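Local coordinates for protein putative transcriptional regulator (Clostridium difficile, PDB 3QI7) that is of unknown function but has a periplasmic binding protein-like fold and may be a lipoprotein that binds a small ligand such as a sugar, at residues V17-P21 with S94-A98; I114-P120 with V132-G137; M304-L310 with S363-S367. One frame throughout, in Å; residues are numbered along the deposited sequence. Where two conformers were deposited one is given.

Contact 1. Residues V17-P21 with S94-A98; sequences VVTQP and STDQA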
loop_
_atom_site.group_PDB
_atom_site.type_symbol
_atom_site.label_atom_id
_atom_site.label_comp_id
_atom_site.label_asym_id
_atom_site.label_seq_id
_atom_site.Cartn_x
_atom_site.Cartn_y
_atom_site.Cartn_z
ATOM N N VAL A 17 -9.101 15.155 1.722
ATOM C CA VAL A 17 -8.655 13.798 1.528
ATOM C C VAL A 17 -9.863 12.885 1.356
ATOM O O VAL A 17 -10.684 12.748 2.263
ATOM C CB VAL A 17 -7.774 13.291 2.715
ATOM C CG1 VAL A 17 -7.247 11.929 2.408
ATOM C CG2 VAL A 17 -6.607 14.269 2.974
ATOM N N VAL A 18 -9.953 12.249 0.184
ATOM C CA VAL A 18 -11.075 11.395 -0.167
ATOM C C VAL A 18 -10.708 9.926 0.028
ATOM O O VAL A 18 -9.708 9.433 -0.537
ATOM C CB VAL A 18 -11.473 11.626 -1.643
ATOM C CG1 VAL A 18 -12.703 10.743 -2.036
ATOM C CG2 VAL A 18 -11.712 13.092 -1.876
ATOM N N THR A 19 -11.492 9.225 0.840
ATOM C CA THR A 19 -11.310 7.802 1.022
ATOM C C THR A 19 -12.648 7.080 0.909
ATOM O O THR A 19 -13.703 7.710 0.959
ATOM C CB THR A 19 -10.730 7.458 2.407
ATOM O OG1 THR A 19 -11.752 7.557 3.390
ATOM C CG2 THR A 19 -9.564 8.398 2.796
ATOM N N GLN A 20 -12.585 5.757 0.785
ATOM C CA GLN A 20 -13.753 4.912 1.018
ATOM C C GLN A 20 -14.118 4.915 2.515
ATOM O O GLN A 20 -13.307 5.339 3.367
ATOM C CB GLN A 20 -13.512 3.491 0.492
ATOM C CG GLN A 20 -13.355 3.413 -1.057
ATOM C CD GLN A 20 -13.030 2.000 -1.572
ATOM O OE1 GLN A 20 -12.166 1.816 -2.444
ATOM N NE2 GLN A 20 -13.716 0.998 -1.021
ATOM N N PRO A 21 -15.350 4.484 2.841
ATOM C CA PRO A 21 -15.768 4.515 4.236
ATOM C C PRO A 21 -15.059 3.485 5.092
ATOM O O PRO A 21 -14.445 2.525 4.570
ATOM C CB PRO A 21 -17.286 4.239 4.193
ATOM C CG PRO A 21 -17.634 3.937 2.813
ATOM C CD PRO A 21 -16.466 4.200 1.917
ATOM N N SER A 94 -7.541 8.634 -2.298
ATOM C CA SER A 94 -6.961 7.335 -2.047
ATOM C C SER A 94 -7.986 6.182 -2.205
ATOM O O SER A 94 -8.795 5.955 -1.321
ATOM C CB SER A 94 -6.338 7.305 -0.631
ATOM O OG SER A 94 -5.544 6.132 -0.425
ATOM N N THR A 95 -7.928 5.465 -3.332
ATOM C CA THR A 95 -8.731 4.247 -3.566
ATOM C C THR A 95 -8.054 3.380 -4.638
ATOM O O THR A 95 -7.546 3.900 -5.630
ATOM C CB THR A 95 -10.217 4.574 -4.039
ATOM O OG1 THR A 95 -10.939 3.356 -4.341
ATOM C CG2 THR A 95 -10.230 5.456 -5.300
ATOM N N ASP A 96 -8.078 2.065 -4.467
ATOM C CA ASP A 96 -7.587 1.136 -5.504
ATOM C C ASP A 96 -8.549 1.026 -6.706
ATOM O O ASP A 96 -8.210 0.410 -7.714
ATOM C CB ASP A 96 -7.416 -0.281 -4.917
ATOM C CG ASP A 96 -6.302 -0.382 -3.891
ATOM O OD1 ASP A 96 -5.218 0.251 -4.067
ATOM O OD2 ASP A 96 -6.513 -1.151 -2.914
ATOM N N GLN A 97 -9.728 1.638 -6.618
ATOM C CA GLN A 97 -10.735 1.528 -7.648
ATOM C C GLN A 97 -10.650 2.707 -8.639
ATOM O O GLN A 97 -10.134 3.785 -8.314
ATOM C CB GLN A 97 -12.118 1.446 -7.011
ATOM C CG GLN A 97 -12.263 0.278 -6.023
ATOM C CD GLN A 97 -13.673 0.106 -5.534
ATOM O OE1 GLN A 97 -14.581 -0.250 -6.305
ATOM N NE2 GLN A 97 -13.883 0.376 -4.246
ATOM N N ALA A 98 -11.188 2.482 -9.829
ATOM C CA ALA A 98 -11.229 3.476 -10.902
ATOM C C ALA A 98 -12.584 4.141 -10.940
ATOM O O ALA A 98 -13.563 3.592 -10.448
ATOM C CB ALA A 98 -10.945 2.792 -12.286
HETATM O O HOH W 1 -9.962 4.450 0.685
HETATM O O HOH W 2 -9.201 0.954 -2.001
#
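Val18 and Ser94 join the two backbones through one hydrogen bond, from Ser94 N to Val18 O (2.9 Å), after which the chains diverge, with end-to-end directions 50° apart. Where they separate, water takes over. One molecule accepts from Gln20 N at 2.9 Å and donates to Ser94 O at 2.8 Å, and so continues the polar pairing one step past the direct bond. Beyond it the link is made by side chains. Gln20 sets CG opposite its own carbonyl carbon and runs extended from there, carrying its amide across the gap to the loop 94-98. OE1 of this amide is the gathering point. Thr95 OG1 donates to Gln20 OE1 at 2.7 Å, lying in the carbonyl plane on a lone pair. Gln97 NE2 reaches the same Gln20 OE1 at 2.9 Å by another path, from 54° above that plane, although the bond lies close to the plane of Gln97's own amide. The two amide planes are 67° apart. A second water donates to Gln20 OE1 and accepts from Asp96 N, adding a third donor to this one oxygen. The other end of the amide is also held, since Gln20 NE2 binds Glu24 OE1. Thr95 works in both directions: its OG1 also accepts from Gln97 N (3.1 Å), closing an ST turn, so that the one hydroxyl both accepts from the loop backbone and donates to Gln20. On the opposite side of the first segment, strand 57-63 provides the other neighbour of strand 13-19. Polar side chains here brace loops that leave the C-terminal ends of adjacent parallel strands; such loops are characteristic of the Rossmann-like domains of periplasmic binding proteins, in which ligands commonly bind at this end of the sheet.

Contact 2. Residues I114-P120 with V132-G137; sequences IITISAP and VDVNLG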
loop_
_atom_site.group_PDB
_atom_site.type_symbol
_atom_site.label_atom_id
_atom_site.label_comp_id
_atom_site.label_asym_id
_atom_site.label_seq_id
_atom_site.Cartn_x
_atom_site.Cartn_y
_atom_site.Cartn_z
ATOM N N ILE A 114 -5.751 24.417 -7.320
ATOM C CA ILE A 114 -5.838 23.264 -6.420
ATOM C C ILE A 114 -4.860 22.162 -6.864
ATOM O O ILE A 114 -4.869 21.727 -8.010
ATOM C CB ILE A 114 -7.295 22.703 -6.313
ATOM C CG1 ILE A 114 -8.201 23.737 -5.637
ATOM C CG2 ILE A 114 -7.328 21.380 -5.528
ATOM C CD1 ILE A 114 -9.625 23.225 -5.225
ATOM N N ILE A 115 -4.021 21.720 -5.928
ATOM C CA ILE A 115 -3.054 20.659 -6.169
ATOM C C ILE A 115 -3.770 19.330 -6.040
ATOM O O ILE A 115 -4.325 19.043 -4.987
ATOM C CB ILE A 115 -1.958 20.740 -5.125
ATOM C CG1 ILE A 115 -1.200 22.059 -5.308
ATOM C CG2 ILE A 115 -1.005 19.553 -5.237
ATOM C CD1 ILE A 115 -0.117 22.258 -4.282
ATOM N N THR A 116 -3.785 18.532 -7.101
ATOM C CA THR A 116 -4.432 17.208 -7.058
ATOM C C THR A 116 -3.428 16.053 -7.016
ATOM O O THR A 116 -2.429 16.057 -7.733
ATOM C CB THR A 116 -5.388 17.040 -8.263
ATOM O OG1 THR A 116 -4.693 17.355 -9.474
ATOM C CG2 THR A 116 -6.620 17.966 -8.091
ATOM N N ILE A 117 -3.694 15.067 -6.158
ATOM C CA ILE A 117 -2.767 13.985 -5.906
ATOM C C ILE A 117 -3.546 12.665 -5.803
ATOM O O ILE A 117 -4.506 12.567 -5.023
ATOM C CB ILE A 117 -1.991 14.204 -4.582
ATOM C CG1 ILE A 117 -1.390 15.609 -4.515
ATOM C CG2 ILE A 117 -0.920 13.102 -4.368
ATOM C CD1 ILE A 117 -0.539 15.856 -3.319
ATOM N N SER A 118 -3.179 11.694 -6.628
ATOM C CA SER A 118 -3.670 10.328 -6.498
ATOM C C SER A 118 -2.680 9.575 -5.577
ATOM O O SER A 118 -1.434 9.696 -5.713
ATOM C CB SER A 118 -3.850 9.653 -7.879
ATOM O OG SER A 118 -2.599 9.479 -8.587
ATOM N N ALA A 119 -3.225 8.803 -4.647
ATOM C CA ALA A 119 -2.419 8.144 -3.652
ATOM C C ALA A 119 -3.066 6.906 -2.967
ATOM O O ALA A 119 -3.207 6.849 -1.757
ATOM C CB ALA A 119 -1.973 9.181 -2.636
ATOM N N PRO A 120 -3.434 5.865 -3.754
ATOM C CA PRO A 120 -3.418 5.773 -5.206
ATOM C C PRO A 120 -4.797 6.050 -5.771
ATOM O O PRO A 120 -5.721 6.321 -5.014
ATOM C CB PRO A 120 -3.065 4.283 -5.434
ATOM C CG PRO A 120 -3.921 3.566 -4.326
ATOM C CD PRO A 120 -3.873 4.585 -3.134
ATOM N N VAL A 132 -3.984 14.536 -13.503
ATOM C CA VAL A 132 -3.793 14.740 -12.057
ATOM C C VAL A 132 -2.365 15.215 -11.819
ATOM O O VAL A 132 -1.417 14.695 -12.444
ATOM C CB VAL A 132 -4.091 13.423 -11.270
ATOM C CG1 VAL A 132 -3.878 13.610 -9.767
ATOM C CG2 VAL A 132 -5.519 12.906 -11.586
ATOM N N ASP A 133 -2.173 16.201 -10.936
ATOM C CA ASP A 133 -0.835 16.825 -10.781
ATOM C C ASP A 133 0.290 15.862 -10.303
ATOM O O ASP A 133 1.355 15.824 -10.904
ATOM C CB ASP A 133 -0.879 18.025 -9.811
ATOM C CG ASP A 133 -1.832 19.118 -10.256
ATOM O OD1 ASP A 133 -1.915 19.362 -11.473
ATOM O OD2 ASP A 133 -2.496 19.752 -9.377
ATOM N N VAL A 134 0.053 15.140 -9.194
ATOM C CA VAL A 134 1.026 14.200 -8.591
ATOM C C VAL A 134 0.345 12.856 -8.404
ATOM O O VAL A 134 -0.785 12.793 -7.929
ATOM C CB VAL A 134 1.561 14.703 -7.232
ATOM C CG1 VAL A 134 2.603 13.722 -6.651
ATOM C CG2 VAL A 134 2.169 16.099 -7.385
ATOM N N ASN A 135 1.010 11.808 -8.858
ATOM C CA ASN A 135 0.484 10.447 -8.851
ATOM C C ASN A 135 1.467 9.484 -8.203
ATOM O O ASN A 135 2.601 9.374 -8.629
ATOM C CB ASN A 135 0.142 10.022 -10.276
ATOM C CG ASN A 135 -0.888 10.947 -10.908
ATOM O OD1 ASN A 135 -2.075 10.860 -10.580
ATOM N ND2 ASN A 135 -0.434 11.886 -11.753
ATOM N N LEU A 136 1.005 8.827 -7.150
ATOM C CA LEU A 136 1.788 7.921 -6.353
ATOM C C LEU A 136 1.084 6.583 -6.352
ATOM O O LEU A 136 -0.145 6.522 -6.225
ATOM C CB LEU A 136 1.849 8.419 -4.923
ATOM C CG LEU A 136 2.355 9.854 -4.720
ATOM C CD1 LEU A 136 2.171 10.259 -3.216
ATOM C CD2 LEU A 136 3.788 9.978 -5.170
ATOM N N GLY A 137 1.842 5.514 -6.565
ATOM C CA GLY A 137 1.256 4.197 -6.665
ATOM C C GLY A 137 2.293 3.109 -6.531
ATOM O O GLY A 137 3.426 3.341 -6.106
HETATM O O HOH W 3 -2.058 6.677 -8.219
#
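Thr116 places OG1 between its backbone N and carbonyl carbon (chi1 51°), while Asp133 turns CG away from its own carbonyl carbon (chi1 -59°), and the two side chains meet at about a right angle in a reciprocal pair. Thr116 N donates to Asp133 OD2 at 2.9 Å, approaching on the anti side and 33° out of the carboxylate plane. In return, Asp133 N donates to Thr116 OG1 at 3.1 Å. Asp133 OD2 also forms a salt bridge with Lys108 NZ, whose charge would be expected to stabilise the carboxylate. From this start the strands run parallel, joined by Val134 N to Thr116 O (3.0 Å), Ser118 N to Val134 O (2.9 Å) and Leu136 N to Ser118 O (3.0 Å). They are the two strands of a beta-alpha-beta crossover made through helix 125-131, within the central sheet of the domain. Ile117 and Val134 lie side by side on one face of this sheet, with Ile117 CG1 4.1 Å from Val134 CB; helix 306-324 covers Ile117 there. Ser118 and Asn135 occupy the other face. Ser118 OG donates to Asn135 OD1 at 2.5 Å, so short that the exact length is doubtful, and Asn135 ND2 turns back to Val132 O and also binds Asn360 O. A water donates to both Ser118 OG and Leu136 O, the latter at 2.8 Å. The segment 114-120 ends in a cis peptide bond before Pro120, whose CA lies close to Leu136 O in a CA-H...O contact.

Contact 3. Residues M304-L310 with S363-S367; sequences MPMDAFL and SVILS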
loop_
_atom_site.group_PDB
_atom_site.type_symbol
_atom_site.label_atom_id
_atom_site.label_comp_id
_atom_site.label_asym_id
_atom_site.label_seq_id
_atom_site.Cartn_x
_atom_site.Cartn_y
_atom_site.Cartn_z
HETATM N N MSE A 304 5.548 -0.046 7.204
HETATM C CA MSE A 304 4.113 0.255 7.283
HETATM C C MSE A 304 3.392 -0.227 6.027
HETATM O O MSE A 304 4.026 -0.405 4.998
HETATM C CB MSE A 304 3.854 1.764 7.527
HETATM C CG MSE A 304 4.583 2.754 6.639
HETATM SE SE MSE A 304 4.511 4.633 7.275
HETATM C CE MSE A 304 2.614 4.899 7.543
ATOM N N PRO A 305 2.068 -0.427 6.106
ATOM C CA PRO A 305 1.396 -0.878 4.900
ATOM C C PRO A 305 1.342 0.212 3.867
ATOM O O PRO A 305 1.316 1.367 4.227
ATOM C CB PRO A 305 -0.019 -1.185 5.352
ATOM C CG PRO A 305 -0.078 -0.854 6.867
ATOM C CD PRO A 305 1.134 -0.120 7.213
HETATM N N MSE A 306 1.300 -0.163 2.613
HETATM C CA MSE A 306 1.188 0.836 1.547
HETATM C C MSE A 306 -0.175 1.618 1.631
HETATM O O MSE A 306 -0.252 2.821 1.300
HETATM C CB MSE A 306 1.337 0.148 0.188
HETATM C CG MSE A 306 2.765 -0.184 -0.201
HETATM SE SE MSE A 306 3.797 1.503 -0.417
HETATM C CE MSE A 306 3.024 2.236 -1.922
ATOM N N ASP A 307 -1.233 0.939 2.075
ATOM C CA ASP A 307 -2.540 1.577 2.280
ATOM C C ASP A 307 -2.493 2.728 3.287
ATOM O O ASP A 307 -3.350 3.620 3.248
ATOM C CB ASP A 307 -3.598 0.561 2.776
ATOM C CG ASP A 307 -4.137 -0.346 1.657
ATOM O OD1 ASP A 307 -3.736 -0.170 0.495
ATOM O OD2 ASP A 307 -4.967 -1.236 1.954
ATOM N N ALA A 308 -1.533 2.693 4.204
ATOM C CA ALA A 308 -1.281 3.810 5.121
ATOM C C ALA A 308 -0.216 4.798 4.627
ATOM O O ALA A 308 -0.373 6.013 4.734
ATOM C CB ALA A 308 -0.923 3.285 6.540
ATOM N N PHE A 309 0.860 4.275 4.057
ATOM C CA PHE A 309 1.930 5.128 3.570
ATOM C C PHE A 309 1.534 6.092 2.452
ATOM O O PHE A 309 1.864 7.276 2.539
ATOM C CB PHE A 309 3.165 4.283 3.160
ATOM C CG PHE A 309 4.294 5.100 2.651
ATOM C CD1 PHE A 309 5.094 5.821 3.523
ATOM C CD2 PHE A 309 4.515 5.219 1.266
ATOM C CE1 PHE A 309 6.160 6.607 3.037
ATOM C CE2 PHE A 309 5.564 5.984 0.766
ATOM C CZ PHE A 309 6.372 6.706 1.649
ATOM N N LEU A 310 0.870 5.615 1.400
ATOM C CA LEU A 310 0.601 6.476 0.250
ATOM C C LEU A 310 -0.230 7.704 0.652
ATOM O O LEU A 310 0.165 8.839 0.349
ATOM C CB LEU A 310 -0.053 5.724 -0.923
ATOM C CG LEU A 310 0.864 4.721 -1.630
ATOM C CD1 LEU A 310 0.036 3.727 -2.475
ATOM C CD2 LEU A 310 1.978 5.449 -2.460
ATOM N N SER A 363 6.145 5.383 -8.830
ATOM C CA SER A 363 5.792 4.200 -8.069
ATOM C C SER A 363 6.822 4.061 -6.980
ATOM O O SER A 363 7.945 4.538 -7.137
ATOM C CB SER A 363 5.688 2.957 -8.941
ATOM O OG SER A 363 6.928 2.611 -9.484
ATOM N N VAL A 364 6.451 3.402 -5.888
ATOM C CA VAL A 364 7.324 3.321 -4.722
ATOM C C VAL A 364 7.384 1.906 -4.182
ATOM O O VAL A 364 6.397 1.188 -4.236
ATOM C CB VAL A 364 6.878 4.333 -3.591
ATOM C CG1 VAL A 364 5.420 4.220 -3.279
ATOM C CG2 VAL A 364 7.691 4.170 -2.302
ATOM N N ILE A 365 8.556 1.515 -3.692
ATOM C CA ILE A 365 8.742 0.283 -2.935
ATOM C C ILE A 365 9.425 0.739 -1.671
ATOM O O ILE A 365 10.386 1.484 -1.749
ATOM C CB ILE A 365 9.693 -0.755 -3.644
ATOM C CG1 ILE A 365 9.122 -1.216 -4.999
ATOM C CG2 ILE A 365 9.975 -1.980 -2.708
ATOM C CD1 ILE A 365 7.804 -1.964 -4.934
ATOM N N LEU A 366 8.936 0.320 -0.519
ATOM C CA LEU A 366 9.591 0.698 0.752
ATOM C C LEU A 366 10.738 -0.250 1.072
ATOM O O LEU A 366 10.762 -1.374 0.581
ATOM C CB LEU A 366 8.573 0.662 1.904
ATOM C CG LEU A 366 7.438 1.654 1.716
ATOM C CD1 LEU A 366 6.414 1.514 2.873
ATOM C CD2 LEU A 366 8.002 3.082 1.640
ATOM N N SER A 367 11.670 0.213 1.898
ATOM C CA SER A 367 12.751 -0.615 2.392
ATOM C C SER A 367 12.208 -1.786 3.156
ATOM O O SER A 367 11.142 -1.735 3.744
ATOM C CB SER A 367 13.714 0.150 3.293
ATOM O OG SER A 367 14.584 0.938 2.512
#
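Met304 and the first turn of helix 306-324 pack against the side chains that strand 361-370 turns toward them, a helix-on-sheet layer of the alpha/beta domain of a periplasmic binding protein-like fold. The local helix and strand axes approach to 10.8 Å at an angle of 121°; the side chains that meet across the contact are apolar, and no hydrogen bond links the two segments. Met304 contributes mainly its carbonyl: Leu366 CD1 comes to 3.7 Å from Met304 O, a buried oxygen that has no polar partner in the model. Pro305, at the N-cap position, faces away from the strand, but its carbonyl accepts from both Ala308 N and Phe309 N and so starts the helix. Met306, like Met304 a selenomethionine, has a chain bent at both chi2 and chi3, which folds it back toward the strand. Its SE lies 4.2 Å from Leu366 CD1, and its methyl presses on Val364, with Met306 CE to Val364 CG1 at 3.4 Å, tighter than ordinary van der Waals contact. The side chains of Asp307 and Ala308 touch helix 26-42 instead. Phe309 then returns to the strand, its ring carried outward by CG lying opposite the backbone N. Leu366 CD2 sits over one face of this ring in a CH-pi contact, 3.9 Å from the centroid of the Phe309 ring and 12° off the normal. Val364 CG2 approaches obliquely, 4.2 Å from Phe309 CE2, and the ring of Phe345 also meets that of Phe309, with planes inclined at about 55°. Leu310 completes the turn: the Leu310 and Val364 side chains pass each other in opposite directions, and Leu310 CD2 touches Val364 CG1 at 3.7 Å, the same methyl that Met306 CE meets.

The three contacts share one sheet. Contacts 1 and 2 have centres about 12 Å apart and touch directly: Ser94 OG lies 2.8 Å from Ala119 O and Thr95 N 2.9 Å from Pro120 O, both probable hydrogen bonds that tie neighbouring strand ends together. Contact 2 reaches contact 3, about 15 Å away between centres, through Gly137 O and Val364 N (3.0 Å), where strands 134-137 and 361-370 are neighbours, and Leu310 CB packs 3.5 Å from Ala119 O. Contacts 1 and 3 do not touch, their nearest atoms being about 5 Å apart. As in periplasmic binding proteins, a ligand would probably bind between the two lobes, toward which contact 1 may face.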